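(5-formylfuran-3-yl)methyl phosphate transaminase (Methanococcus jannaschii, PDB 2Z61) catalyses the pyridoxal-phosphate-dependent transfer of an amino group from alanine to 4-(hydroxymethyl)-2-furancarboxaldehyde phosphate, giving pyruvate and the furan precursor of methanofuran. Local coordinates at residues A[29-35]-A[329-333]; A[38-42]-A[281-285]; A[43-47]-A[270-275]; A[214-220]-A[231-236]. All coordinates share one frame; numbering follows the deposited sequence.

Contact 1. Residues A[29-35]-A[329-333]; sequences KKVIHLE and FVALT
A short parallel sheet pairs Ile32 and His33 with Val330 and Ala331, joining N-terminal and C-terminal parts of the chain, as in the small domain of fold type I aminotransferases. Ile32 N donates to Phe329 O (2.9 Å), Ala331 N returns the bond to Ile32 O (3.0 Å), and Leu34 N reaches Ala331 O at a less straight 141°. Phe329, with positive phi, follows directly on helix 317-328, and its carbonyl starts this ladder. Its ring lies by the aliphatic part of Lys29, CE2 standing 3.8 Å from Lys29 CD, while the lysine ammonium goes to Glu27. Ile32 and Val330 share the sheet face packed on Arg363 of helix 354-368. Leu34 and Leu332 run side by side with Leu34 CB 3.7 Å from Leu332 CD2.

On the face of His33 and Ala331, Glu35 folds back: with CG wedged between backbone N and carbonyl carbon (chi1 84°) and a second bend at chi2, its carboxylate carbon CD comes to 3.8 Å from Ala331 CB. From there OE2 offers its syn lone pair to His33 ND1, in the ring plane and 2.5 Å away. Val31 CG1 lies over one face of that imidazole, toward its rim. With an alanine in place of Glu35, His33 ND1 would probably lose its acceptor, the ring become freer to turn, and Ala331 CB lose its contact with the carboxylate. Since His33 NE2 also bonds to Glu25, carboxylates at both nitrogens probably favour the doubly protonated imidazolium.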
loop_
_atom_site.group_PDB
_atom_site.type_symbol
_atom_site.label_atom_id
_atom_site.label_comp_id
_atom_site.label_asym_id
_atom_site.label_seq_id
_atom_site.Cartn_x
_atom_site.Cartn_y
_atom_site.Cartn_z
ATOM N N LYS A 29 9.846 33.333 8.797
ATOM C CA LYS A 29 8.626 33.769 9.470
ATOM C C LYS A 29 7.957 32.583 10.151
ATOM O O LYS A 29 7.671 31.569 9.512
ATOM C CB LYS A 29 7.660 34.397 8.464
ATOM C CG LYS A 29 8.214 35.637 7.784
ATOM C CD LYS A 29 7.331 36.103 6.636
ATOM C CE LYS A 29 7.957 37.295 5.921
ATOM N NZ LYS A 29 7.176 37.724 4.726
ATOM N N LYS A 30 7.713 32.711 11.451
ATOM C CA LYS A 30 7.084 31.640 12.210
ATOM C C LYS A 30 5.615 31.456 11.843
ATOM O O LYS A 30 4.755 32.259 12.218
ATOM C CB LYS A 30 7.228 31.903 13.712
ATOM C CG LYS A 30 8.654 31.729 14.217
ATOM C CD LYS A 30 8.728 31.765 15.736
ATOM C CE LYS A 30 10.146 31.495 16.225
ATOM N NZ LYS A 30 10.223 31.466 17.713
ATOM N N VAL A 31 5.344 30.386 11.102
ATOM C CA VAL A 31 3.999 30.060 10.656
ATOM C C VAL A 31 3.323 29.095 11.621
ATOM O O VAL A 31 3.893 28.063 11.969
ATOM C CB VAL A 31 4.028 29.402 9.260
ATOM C CG1 VAL A 31 2.650 28.871 8.905
ATOM C CG2 VAL A 31 4.499 30.407 8.223
ATOM N N ILE A 32 2.116 29.433 12.060
ATOM C CA ILE A 32 1.379 28.557 12.964
ATOM C C ILE A 32 0.511 27.614 12.142
ATOM O O ILE A 32 -0.414 28.044 11.448
ATOM C CB ILE A 32 0.487 29.348 13.943
ATOM C CG1 ILE A 32 1.366 30.178 14.884
ATOM C CG2 ILE A 32 -0.380 28.384 14.749
ATOM C CD1 ILE A 32 0.589 31.010 15.888
ATOM N N HIS A 33 0.824 26.326 12.231
ATOM C CA HIS A 33 0.109 25.291 11.492
ATOM C C HIS A 33 -1.148 24.738 12.175
ATOM O O HIS A 33 -1.066 24.027 13.184
ATOM C CB HIS A 33 1.068 24.139 11.194
ATOM C CG HIS A 33 2.153 24.491 10.227
ATOM N ND1 HIS A 33 1.969 24.470 8.861
ATOM C CD2 HIS A 33 3.432 24.889 10.428
ATOM C CE1 HIS A 33 3.089 24.835 8.262
ATOM N NE2 HIS A 33 3.992 25.095 9.190
ATOM N N LEU A 34 -2.309 25.067 11.615
ATOM C CA LEU A 34 -3.581 24.581 12.135
ATOM C C LEU A 34 -4.285 23.832 11.017
ATOM O O LEU A 34 -5.512 23.830 10.935
ATOM C CB LEU A 34 -4.459 25.738 12.603
ATOM C CG LEU A 34 -3.911 26.588 13.747
ATOM C CD1 LEU A 34 -4.986 27.563 14.197
ATOM C CD2 LEU A 34 -3.494 25.689 14.903
ATOM N N GLU A 35 -3.491 23.204 10.158
ATOM C CA GLU A 35 -4.011 22.452 9.021
ATOM C C GLU A 35 -3.455 21.027 9.014
ATOM O O GLU A 35 -3.669 20.276 8.062
ATOM C CB GLU A 35 -3.625 23.152 7.711
ATOM C CG GLU A 35 -2.214 22.818 7.192
ATOM C CD GLU A 35 -1.086 23.367 8.063
ATOM O OE1 GLU A 35 -1.312 23.647 9.253
ATOM O OE2 GLU A 35 0.043 23.510 7.551
ATOM N N PHE A 329 0.307 34.820 9.177
ATOM C CA PHE A 329 1.102 33.598 9.110
ATOM C C PHE A 329 0.422 32.425 9.814
ATOM O O PHE A 329 1.074 31.646 10.512
ATOM C CB PHE A 329 2.479 33.850 9.736
ATOM C CG PHE A 329 3.110 35.150 9.309
ATOM C CD1 PHE A 329 3.634 36.026 10.255
ATOM C CD2 PHE A 329 3.159 35.510 7.962
ATOM C CE1 PHE A 329 4.195 37.243 9.869
ATOM C CE2 PHE A 329 3.719 36.723 7.565
ATOM C CZ PHE A 329 4.237 37.592 8.522
ATOM N N VAL A 330 -0.890 32.309 9.627
ATOM C CA VAL A 330 -1.671 31.230 10.226
ATOM C C VAL A 330 -2.289 30.367 9.129
ATOM O O VAL A 330 -3.120 30.831 8.343
ATOM C CB VAL A 330 -2.781 31.791 11.136
ATOM C CG1 VAL A 330 -3.651 30.662 11.671
ATOM C CG2 VAL A 330 -2.150 32.553 12.290
ATOM N N ALA A 331 -1.864 29.109 9.085
ATOM C CA ALA A 331 -2.331 28.157 8.081
ATOM C C ALA A 331 -3.616 27.422 8.469
ATOM O O ALA A 331 -3.653 26.678 9.452
ATOM C CB ALA A 331 -1.221 27.148 7.785
ATOM N N LEU A 332 -4.661 27.641 7.679
ATOM C CA LEU A 332 -5.963 27.011 7.888
ATOM C C LEU A 332 -6.362 26.319 6.594
ATOM O O LEU A 332 -5.868 26.663 5.525
ATOM C CB LEU A 332 -7.035 28.056 8.241
ATOM C CG LEU A 332 -7.014 28.703 9.624
ATOM C CD1 LEU A 332 -8.238 29.585 9.780
ATOM C CD2 LEU A 332 -7.001 27.632 10.700
ATOM N N THR A 333 -7.274 25.359 6.694
ATOM C CA THR A 333 -7.735 24.618 5.529
ATOM C C THR A 333 -9.100 25.102 5.053
ATOM O O THR A 333 -10.063 25.095 5.815
ATOM C CB THR A 333 -7.850 23.121 5.849
ATOM O OG1 THR A 333 -6.599 22.648 6.371
ATOM C CG2 THR A 333 -8.224 22.332 4.590
HETATM O O HOH W 1 -5.263 20.869 5.357
#

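Contact 2. Residues A[38-42]-A[281-285]; sequences EPDFN and EFDRR
Pro39 and Phe282 bring the two backbones nearest, yet their CA atoms stay 9.4 Å apart, and the irregular segment 38-42 meets helical segment 281-285 through side chains alone. Asp40 and Arg285 approach from opposite directions in a bidentate, end-on salt bridge: NH1 binds Asp40 OD1 at 3.0 Å and NH2 binds Asp40 OD2 at 2.8 Å. Both oxygens use their syn lone pairs, and the two flat groups are turned only 29° from coplanar. An extended chain from CG to NE carries the guanidinium that far from the helix. One face of it lies under Phe41 CZ, 3.9 Å from NH2, while Glu281 CG meets the edge of the same phenyl. Phe41 also drives its CE1 edge over a face of Phe282 in a T-shaped pair, with centroids 5.2 Å apart and planes at 64°. Pro39 CB closes on the rim of Phe282, 3.9 Å from CZ. A leucine in place of Asp40 would probably leave the buried Arg285 guanidinium without its main anion and let it turn away from Phe41. Within the helix, Glu281 OE1 draws Arg284 NH1 to 2.6 Å and extends the charge network. Tyr307 meets the Phe282 ring, Tyr354 and Ile357 of helix 354-368 touch Arg285, and Glu38 bonds to His61 and Tyr62 of the second subunit, so the segment bridges helix 269-295 and the dimer interface.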
loop_
_atom_site.group_PDB
_atom_site.type_symbol
_atom_site.label_atom_id
_atom_site.label_comp_id
_atom_site.label_asym_id
_atom_site.label_seq_id
_atom_site.Cartn_x
_atom_site.Cartn_y
_atom_site.Cartn_z
ATOM N N GLU A 38 -2.452 15.010 11.064
ATOM C CA GLU A 38 -1.964 13.898 11.868
ATOM C C GLU A 38 -1.606 14.378 13.269
ATOM O O GLU A 38 -1.220 15.524 13.457
ATOM C CB GLU A 38 -0.742 13.233 11.215
ATOM C CG GLU A 38 0.519 14.081 11.158
ATOM C CD GLU A 38 1.707 13.312 10.584
ATOM O OE1 GLU A 38 2.388 13.851 9.689
ATOM O OE2 GLU A 38 1.964 12.172 11.028
ATOM N N PRO A 39 -1.740 13.501 14.273
ATOM C CA PRO A 39 -1.417 13.889 15.649
ATOM C C PRO A 39 0.056 14.260 15.842
ATOM O O PRO A 39 0.954 13.645 15.262
ATOM C CB PRO A 39 -1.833 12.663 16.462
ATOM C CG PRO A 39 -1.640 11.536 15.502
ATOM C CD PRO A 39 -2.188 12.098 14.210
ATOM N N ASP A 40 0.284 15.269 16.673
ATOM C CA ASP A 40 1.624 15.772 16.966
ATOM C C ASP A 40 2.339 15.003 18.074
ATOM O O ASP A 40 3.355 15.458 18.590
ATOM C CB ASP A 40 1.539 17.246 17.367
ATOM C CG ASP A 40 0.503 17.491 18.459
ATOM O OD1 ASP A 40 -0.665 17.086 18.277
ATOM O OD2 ASP A 40 0.856 18.085 19.498
ATOM N N PHE A 41 1.809 13.852 18.461
ATOM C CA PHE A 41 2.453 13.070 19.510
ATOM C C PHE A 41 3.343 11.999 18.897
ATOM O O PHE A 41 3.161 11.610 17.740
ATOM C CB PHE A 41 1.415 12.372 20.403
ATOM C CG PHE A 41 0.519 13.312 21.158
ATOM C CD1 PHE A 41 -0.476 14.027 20.502
ATOM C CD2 PHE A 41 0.663 13.472 22.531
ATOM C CE1 PHE A 41 -1.316 14.886 21.203
ATOM C CE2 PHE A 41 -0.169 14.328 23.241
ATOM C CZ PHE A 41 -1.162 15.038 22.577
ATOM N N ASN A 42 4.315 11.539 19.676
ATOM C CA ASN A 42 5.203 10.471 19.243
ATOM C C ASN A 42 4.471 9.162 19.467
ATOM O O ASN A 42 3.474 9.126 20.194
ATOM C CB ASN A 42 6.461 10.428 20.110
ATOM C CG ASN A 42 7.410 11.569 19.817
ATOM O OD1 ASN A 42 7.871 11.738 18.687
ATOM N ND2 ASN A 42 7.712 12.361 20.834
ATOM N N GLU A 281 -5.155 15.747 26.719
ATOM C CA GLU A 281 -4.534 16.928 26.137
ATOM C C GLU A 281 -5.339 17.445 24.943
ATOM O O GLU A 281 -5.570 18.647 24.823
ATOM C CB GLU A 281 -3.093 16.615 25.707
ATOM C CG GLU A 281 -2.400 17.767 24.986
ATOM C CD GLU A 281 -2.195 18.990 25.869
ATOM O OE1 GLU A 281 -3.086 19.321 26.679
ATOM O OE2 GLU A 281 -1.135 19.630 25.739
ATOM N N PHE A 282 -5.765 16.538 24.065
ATOM C CA PHE A 282 -6.553 16.927 22.895
ATOM C C PHE A 282 -7.835 17.635 23.328
ATOM O O PHE A 282 -8.257 18.603 22.702
ATOM C CB PHE A 282 -6.917 15.692 22.054
ATOM C CG PHE A 282 -5.924 15.362 20.959
ATOM C CD1 PHE A 282 -5.588 14.043 20.686
ATOM C CD2 PHE A 282 -5.364 16.364 20.174
ATOM C CE1 PHE A 282 -4.711 13.726 19.651
ATOM C CE2 PHE A 282 -4.484 16.059 19.133
ATOM C CZ PHE A 282 -4.159 14.735 18.873
ATOM N N ASP A 283 -8.456 17.145 24.396
ATOM C CA ASP A 283 -9.698 17.739 24.873
ATOM C C ASP A 283 -9.464 19.141 25.433
ATOM O O ASP A 283 -10.300 20.033 25.267
ATOM C CB ASP A 283 -10.343 16.838 25.929
ATOM C CG ASP A 283 -11.711 17.332 26.355
ATOM O OD1 ASP A 283 -12.459 17.830 25.489
ATOM O OD2 ASP A 283 -12.049 17.210 27.552
ATOM N N ARG A 284 -8.325 19.337 26.092
ATOM C CA ARG A 284 -8.009 20.650 26.639
ATOM C C ARG A 284 -7.884 21.623 25.466
ATOM O O ARG A 284 -8.346 22.763 25.529
ATOM C CB ARG A 284 -6.691 20.609 27.416
ATOM C CG ARG A 284 -6.477 21.828 28.304
ATOM C CD ARG A 284 -5.163 21.758 29.062
ATOM N NE ARG A 284 -4.263 22.869 28.764
ATOM C CZ ARG A 284 -3.048 22.720 28.243
ATOM N NH1 ARG A 284 -2.588 21.509 27.969
ATOM N NH2 ARG A 284 -2.296 23.784 27.992
ATOM N N ARG A 285 -7.264 21.153 24.388
ATOM C CA ARG A 285 -7.079 21.965 23.195
ATOM C C ARG A 285 -8.419 22.257 22.524
ATOM O O ARG A 285 -8.694 23.388 22.120
ATOM C CB ARG A 285 -6.176 21.232 22.212
ATOM C CG ARG A 285 -4.814 20.863 22.777
ATOM C CD ARG A 285 -4.110 19.916 21.833
ATOM N NE ARG A 285 -2.709 19.723 22.164
ATOM C CZ ARG A 285 -1.886 18.957 21.458
ATOM N NH1 ARG A 285 -2.342 18.316 20.382
ATOM N NH2 ARG A 285 -0.611 18.834 21.823
#

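Contact 3. Residues A[43-47]-A[270-275]; sequences TPKPI and ETEREI
Glu274 OE1 accepts the backbone N-H of Lys45 at 3.2 Å through its syn lone pair, the N-H...O angle being 148°. The same oxygen rests 3.3 Å from Pro44 CA. Its mate OE2 faces the next proline, 3.1 Å from Pro46 CD, so the carboxylate spans Pro44 to Pro46 at the helix start. Prolines at 44 and 46 have no N-H to give, which leaves Lys45 N as the only backbone N-H among these three residues. The glutamate gets there by an extended chain beyond CG, with CG anti to the carbonyl carbon (chi1 -68°).

Pro44 is the N-cap residue of helix 45-56, and its carbonyl O accepts Ile47 N within the first turn. The contact thus sets the beginning of helix 45-56 against an early part of the long helix 269-295, which presents Glu270, Thr271, Glu274 and Ile275 on one side.

Beside the polar bond the surfaces are apolar. Pro44 CG packs against two methyls of the long helix, 3.7 Å from Ile275 CD1 and 3.9 Å from Thr271 CG2. Thr271 turns that methyl to the proline with its hydroxyl bonded to Lys265 O, and the side chains of Ile47 and Thr271 cross at about a right angle, Ile47 CD1 meeting Thr271 CG2. Towards the outer side, the Glu270 side chain crosses Pro46 at about a right angle, with Glu270 CG 3.9 Å from Pro46 CG. Met226 touches Ile47 and Leu223 touches Ile275, while the hydroxyl of Thr43 bonds to Ala225 O and its side chain packs on Thr60 of the second subunit.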
loop_
_atom_site.group_PDB
_atom_site.type_symbol
_atom_site.label_atom_id
_atom_site.label_comp_id
_atom_site.label_asym_id
_atom_site.label_seq_id
_atom_site.Cartn_x
_atom_site.Cartn_y
_atom_site.Cartn_z
ATOM N N THR A 43 4.949 8.087 18.879
ATOM C CA THR A 43 4.301 6.826 19.190
ATOM C C THR A 43 4.617 6.383 20.615
ATOM O O THR A 43 5.736 6.447 21.107
ATOM C CB THR A 43 4.723 5.710 18.234
ATOM O OG1 THR A 43 4.359 6.068 16.895
ATOM C CG2 THR A 43 4.051 4.399 18.617
ATOM N N PRO A 44 3.562 5.871 21.324
ATOM C CA PRO A 44 3.802 5.425 22.677
ATOM C C PRO A 44 5.032 4.532 22.814
ATOM O O PRO A 44 5.289 3.648 21.990
ATOM C CB PRO A 44 2.492 4.746 23.122
ATOM C CG PRO A 44 1.629 4.673 21.873
ATOM C CD PRO A 44 2.050 5.876 21.078
ATOM N N LYS A 45 5.785 4.783 23.884
ATOM C CA LYS A 45 7.032 4.082 24.177
ATOM C C LYS A 45 7.017 2.563 24.086
ATOM O O LYS A 45 7.888 1.974 23.453
ATOM C CB LYS A 45 7.554 4.495 25.559
ATOM C CG LYS A 45 8.998 4.087 25.813
ATOM C CD LYS A 45 9.427 4.409 27.237
ATOM C CE LYS A 45 10.895 4.068 27.467
ATOM N NZ LYS A 45 11.795 4.996 26.741
ATOM N N PRO A 46 6.051 1.899 24.740
ATOM C CA PRO A 46 6.056 0.439 24.634
ATOM C C PRO A 46 5.960 -0.071 23.198
ATOM O O PRO A 46 6.456 -1.158 22.894
ATOM C CB PRO A 46 4.876 0.012 25.515
ATOM C CG PRO A 46 4.070 1.261 25.692
ATOM C CD PRO A 46 5.072 2.353 25.735
ATOM N N ILE A 47 5.335 0.713 22.321
ATOM C CA ILE A 47 5.207 0.327 20.916
ATOM C C ILE A 47 6.554 0.525 20.226
ATOM O O ILE A 47 7.018 -0.349 19.491
ATOM C CB ILE A 47 4.119 1.160 20.180
ATOM C CG1 ILE A 47 2.734 0.834 20.755
ATOM C CG2 ILE A 47 4.150 0.846 18.682
ATOM C CD1 ILE A 47 1.609 1.705 20.226
ATOM N N GLU A 270 0.480 -0.014 30.089
ATOM C CA GLU A 270 1.296 1.181 29.956
ATOM C C GLU A 270 0.898 2.028 28.746
ATOM O O GLU A 270 0.811 3.251 28.844
ATOM C CB GLU A 270 2.779 0.811 29.858
ATOM C CG GLU A 270 3.663 1.990 29.455
ATOM C CD GLU A 270 3.561 3.166 30.416
ATOM O OE1 GLU A 270 4.015 4.272 30.056
ATOM O OE2 GLU A 270 3.037 2.983 31.537
ATOM N N THR A 271 0.652 1.384 27.607
ATOM C CA THR A 271 0.272 2.129 26.408
ATOM C C THR A 271 -1.067 2.837 26.565
ATOM O O THR A 271 -1.179 4.022 26.248
ATOM C CB THR A 271 0.203 1.222 25.166
ATOM O OG1 THR A 271 1.502 0.676 24.903
ATOM C CG2 THR A 271 -0.261 2.022 23.948
ATOM N N GLU A 272 -2.082 2.121 27.045
ATOM C CA GLU A 272 -3.391 2.738 27.221
ATOM C C GLU A 272 -3.254 3.913 28.184
ATOM O O GLU A 272 -4.015 4.877 28.121
ATOM C CB GLU A 272 -4.411 1.729 27.760
ATOM C CG GLU A 272 -4.147 1.265 29.175
ATOM C CD GLU A 272 -5.261 0.385 29.715
ATOM O OE1 GLU A 272 -6.410 0.874 29.803
ATOM O OE2 GLU A 272 -4.990 -0.790 30.050
ATOM N N ARG A 273 -2.269 3.829 29.069
ATOM C CA ARG A 273 -2.025 4.899 30.022
ATOM C C ARG A 273 -1.663 6.140 29.217
ATOM O O ARG A 273 -2.246 7.210 29.391
ATOM C CB ARG A 273 -0.855 4.539 30.933
ATOM C CG ARG A 273 -0.690 5.443 32.138
ATOM C CD ARG A 273 -1.772 5.157 33.166
ATOM N NE ARG A 273 -1.668 3.797 33.696
ATOM C CZ ARG A 273 -2.588 3.216 34.463
ATOM N NH1 ARG A 273 -3.693 3.874 34.793
ATOM N NH2 ARG A 273 -2.406 1.977 34.900
ATOM N N GLU A 274 -0.696 5.975 28.318
ATOM C CA GLU A 274 -0.223 7.068 27.483
ATOM C C GLU A 274 -1.282 7.630 26.542
ATOM O O GLU A 274 -1.344 8.841 26.343
ATOM C CB GLU A 274 1.018 6.615 26.702
ATOM C CG GLU A 274 2.221 6.375 27.611
ATOM C CD GLU A 274 3.414 5.765 26.896
ATOM O OE1 GLU A 274 3.830 6.304 25.848
ATOM O OE2 GLU A 274 3.944 4.745 27.394
ATOM N N ILE A 275 -2.121 6.768 25.974
ATOM C CA ILE A 275 -3.160 7.249 25.069
ATOM C C ILE A 275 -4.202 8.066 25.831
ATOM O O ILE A 275 -4.738 9.042 25.302
ATOM C CB ILE A 275 -3.841 6.072 24.298
ATOM C CG1 ILE A 275 -2.976 5.668 23.101
ATOM C CG2 ILE A 275 -5.209 6.481 23.776
ATOM C CD1 ILE A 275 -1.623 5.135 23.469
#

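Contact 4. Residues A[214-220]-A[231-236]; sequences TILINGF and IGYVIS
Strands 214-219 and 232-235 form an antiparallel pair in the seven-stranded mixed sheet of the large domain of fold type I aminotransferases; 232-235 is the strand that runs against the others. Leu216 with Ile235 and Asn218 with Tyr233 are hydrogen-bonded pairs. In the second, the bond from Asn218 N to Tyr233 O is long at 3.2 Å but straight (179°), whereas the return from Tyr233 N to Asn218 O is shorter at 2.8 Å and less straight (162°).

Packing is tightest at the non-hydrogen-bonded pair Gly219 and Gly232, whose CA atoms approach to 3.4 Å, a spacing that a CB on Gly219 could not share. Next to it Tyr233 lies alongside Asn218: its CG sits between the backbone N and carbonyl carbon (chi1 62°), which swings the ring across to the neighbouring strand, with CZ 3.5 Å from Asn218 CB. Asn218 O stands above one ring face, Phe220 CE1 meets the ring edge, and the hydroxyl bonds to Tyr79 OH of helix 69-82. A second tight spot, on the face covered by helix 98-109, is Ile215 CG2 against Val234 CG1 at 3.5 Å.

No side of the pair is open to solvent, since every touching residue is buried. Contacts are looser where Ile217 CG1 lies 4.4 Å from Val234 CG2 on one face, and where Leu216 CB lies 4.2 Å from Ile235 CB on the other. Beyond the last backbone rung at this end, Ser236 OG, anti to the backbone N, donates its hydrogen to Thr214 O at 3.1 Å, tilted from the carbonyl plane.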
loop_
_atom_site.group_PDB
_atom_site.type_symbol
_atom_site.label_atom_id
_atom_site.label_comp_id
_atom_site.label_asym_id
_atom_site.label_seq_id
_atom_site.Cartn_x
_atom_site.Cartn_y
_atom_site.Cartn_z
ATOM N N THR A 214 -21.838 -4.952 6.532
ATOM C CA THR A 214 -20.944 -3.863 6.883
ATOM C C THR A 214 -19.470 -4.226 6.731
ATOM O O THR A 214 -19.071 -5.380 6.899
ATOM C CB THR A 214 -21.150 -3.354 8.341
ATOM O OG1 THR A 214 -20.071 -3.803 9.169
ATOM C CG2 THR A 214 -22.443 -3.858 8.912
ATOM N N ILE A 215 -18.679 -3.222 6.380
ATOM C CA ILE A 215 -17.240 -3.381 6.260
ATOM C C ILE A 215 -16.714 -2.288 7.175
ATOM O O ILE A 215 -16.961 -1.108 6.957
ATOM C CB ILE A 215 -16.733 -3.154 4.829
ATOM C CG1 ILE A 215 -17.459 -4.103 3.871
ATOM C CG2 ILE A 215 -15.236 -3.414 4.776
ATOM C CD1 ILE A 215 -16.970 -4.045 2.435
ATOM N N LEU A 216 -16.026 -2.700 8.226
ATOM C CA LEU A 216 -15.501 -1.777 9.211
ATOM C C LEU A 216 -14.025 -1.489 8.949
ATOM O O LEU A 216 -13.205 -2.399 8.784
ATOM C CB LEU A 216 -15.703 -2.380 10.605
ATOM C CG LEU A 216 -15.562 -1.509 11.854
ATOM C CD1 LEU A 216 -16.022 -2.307 13.062
ATOM C CD2 LEU A 216 -14.120 -1.044 12.027
ATOM N N ILE A 217 -13.690 -0.210 8.917
ATOM C CA ILE A 217 -12.326 0.192 8.661
ATOM C C ILE A 217 -11.792 0.999 9.836
ATOM O O ILE A 217 -12.430 1.965 10.279
ATOM C CB ILE A 217 -12.244 1.029 7.359
ATOM C CG1 ILE A 217 -12.723 0.174 6.178
ATOM C CG2 ILE A 217 -10.798 1.492 7.115
ATOM C CD1 ILE A 217 -12.877 0.931 4.903
ATOM N N ASN A 218 -10.644 0.566 10.364
ATOM C CA ASN A 218 -9.978 1.248 11.466
ATOM C C ASN A 218 -8.476 0.962 11.336
ATOM O O ASN A 218 -8.044 0.248 10.427
ATOM C CB ASN A 218 -10.508 0.749 12.821
ATOM C CG ASN A 218 -10.415 1.813 13.924
ATOM O OD1 ASN A 218 -9.560 2.693 13.886
ATOM N ND2 ASN A 218 -11.295 1.715 14.917
ATOM N N GLY A 219 -7.677 1.521 12.233
ATOM C CA GLY A 219 -6.245 1.300 12.160
ATOM C C GLY A 219 -5.539 1.933 13.335
ATOM O O GLY A 219 -6.191 2.373 14.279
ATOM N N PHE A 220 -4.215 2.005 13.278
ATOM C CA PHE A 220 -3.440 2.569 14.384
ATOM C C PHE A 220 -2.897 3.980 14.173
ATOM O O PHE A 220 -2.306 4.558 15.089
ATOM C CB PHE A 220 -2.269 1.631 14.736
ATOM C CG PHE A 220 -2.690 0.233 15.108
ATOM C CD1 PHE A 220 -2.976 -0.709 14.126
ATOM C CD2 PHE A 220 -2.824 -0.134 16.446
ATOM C CE1 PHE A 220 -3.390 -1.998 14.464
ATOM C CE2 PHE A 220 -3.238 -1.424 16.799
ATOM C CZ PHE A 220 -3.522 -2.359 15.805
ATOM N N ILE A 231 -0.194 1.002 9.084
ATOM C CA ILE A 231 -0.855 -0.227 9.475
ATOM C C ILE A 231 -2.269 0.020 9.997
ATOM O O ILE A 231 -2.481 0.766 10.951
ATOM C CB ILE A 231 -0.003 -0.994 10.522
ATOM C CG1 ILE A 231 -0.819 -2.160 11.093
ATOM C CG2 ILE A 231 0.499 -0.033 11.623
ATOM C CD1 ILE A 231 -0.009 -3.077 12.003
ATOM N N GLY A 232 -3.235 -0.589 9.316
ATOM C CA GLY A 232 -4.635 -0.472 9.693
ATOM C C GLY A 232 -5.259 -1.853 9.559
ATOM O O GLY A 232 -4.539 -2.846 9.443
ATOM N N TYR A 233 -6.584 -1.936 9.574
ATOM C CA TYR A 233 -7.228 -3.223 9.429
ATOM C C TYR A 233 -8.677 -3.105 8.974
ATOM O O TYR A 233 -9.311 -2.068 9.128
ATOM C CB TYR A 233 -7.126 -4.004 10.744
ATOM C CG TYR A 233 -7.813 -3.350 11.924
ATOM C CD1 TYR A 233 -9.202 -3.329 12.021
ATOM C CD2 TYR A 233 -7.069 -2.763 12.957
ATOM C CE1 TYR A 233 -9.843 -2.749 13.115
ATOM C CE2 TYR A 233 -7.703 -2.177 14.061
ATOM C CZ TYR A 233 -9.095 -2.180 14.131
ATOM O OH TYR A 233 -9.744 -1.648 15.218
ATOM N N VAL A 234 -9.187 -4.179 8.392
ATOM C CA VAL A 234 -10.558 -4.193 7.917
ATOM C C VAL A 234 -11.274 -5.395 8.525
ATOM O O VAL A 234 -10.691 -6.470 8.657
ATOM C CB VAL A 234 -10.608 -4.275 6.377
ATOM C CG1 VAL A 234 -12.045 -4.228 5.892
ATOM C CG2 VAL A 234 -9.820 -3.118 5.781
ATOM N N ILE A 235 -12.529 -5.202 8.910
ATOM C CA ILE A 235 -13.314 -6.286 9.489
ATOM C C ILE A 235 -14.633 -6.423 8.734
ATOM O O ILE A 235 -15.288 -5.423 8.437
ATOM C CB ILE A 235 -13.621 -6.024 10.973
ATOM C CG1 ILE A 235 -12.314 -5.862 11.756
ATOM C CG2 ILE A 235 -14.431 -7.188 11.543
ATOM C CD1 ILE A 235 -12.500 -5.416 13.198
ATOM N N SER A 236 -15.011 -7.658 8.417
ATOM C CA SER A 236 -16.258 -7.918 7.705
ATOM C C SER A 236 -16.558 -9.422 7.710
ATOM O O SER A 236 -15.901 -10.178 8.420
ATOM C CB SER A 236 -16.154 -7.399 6.268
ATOM O OG SER A 236 -17.373 -7.576 5.568
#

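How the contacts relate
Lys222, the residue that carries pyridoxal phosphate, lies in the connection between the two strands of contact 4, which brings this pair next to the active site in sequence. Contacts 2 and 3 follow one another along the chain from residue 38 to 47 and meet the same helix 269-295, their centres 14 Å apart. Both come close to contact 4 without touching it, the nearest atoms being about 6 Å away for contact 3 and about 7 Å for contact 2. Contact 1 is remote from the strand pair, its centre 32 Å from that of contact 4, and segment 38-42 leads from contact 1 toward the large domain.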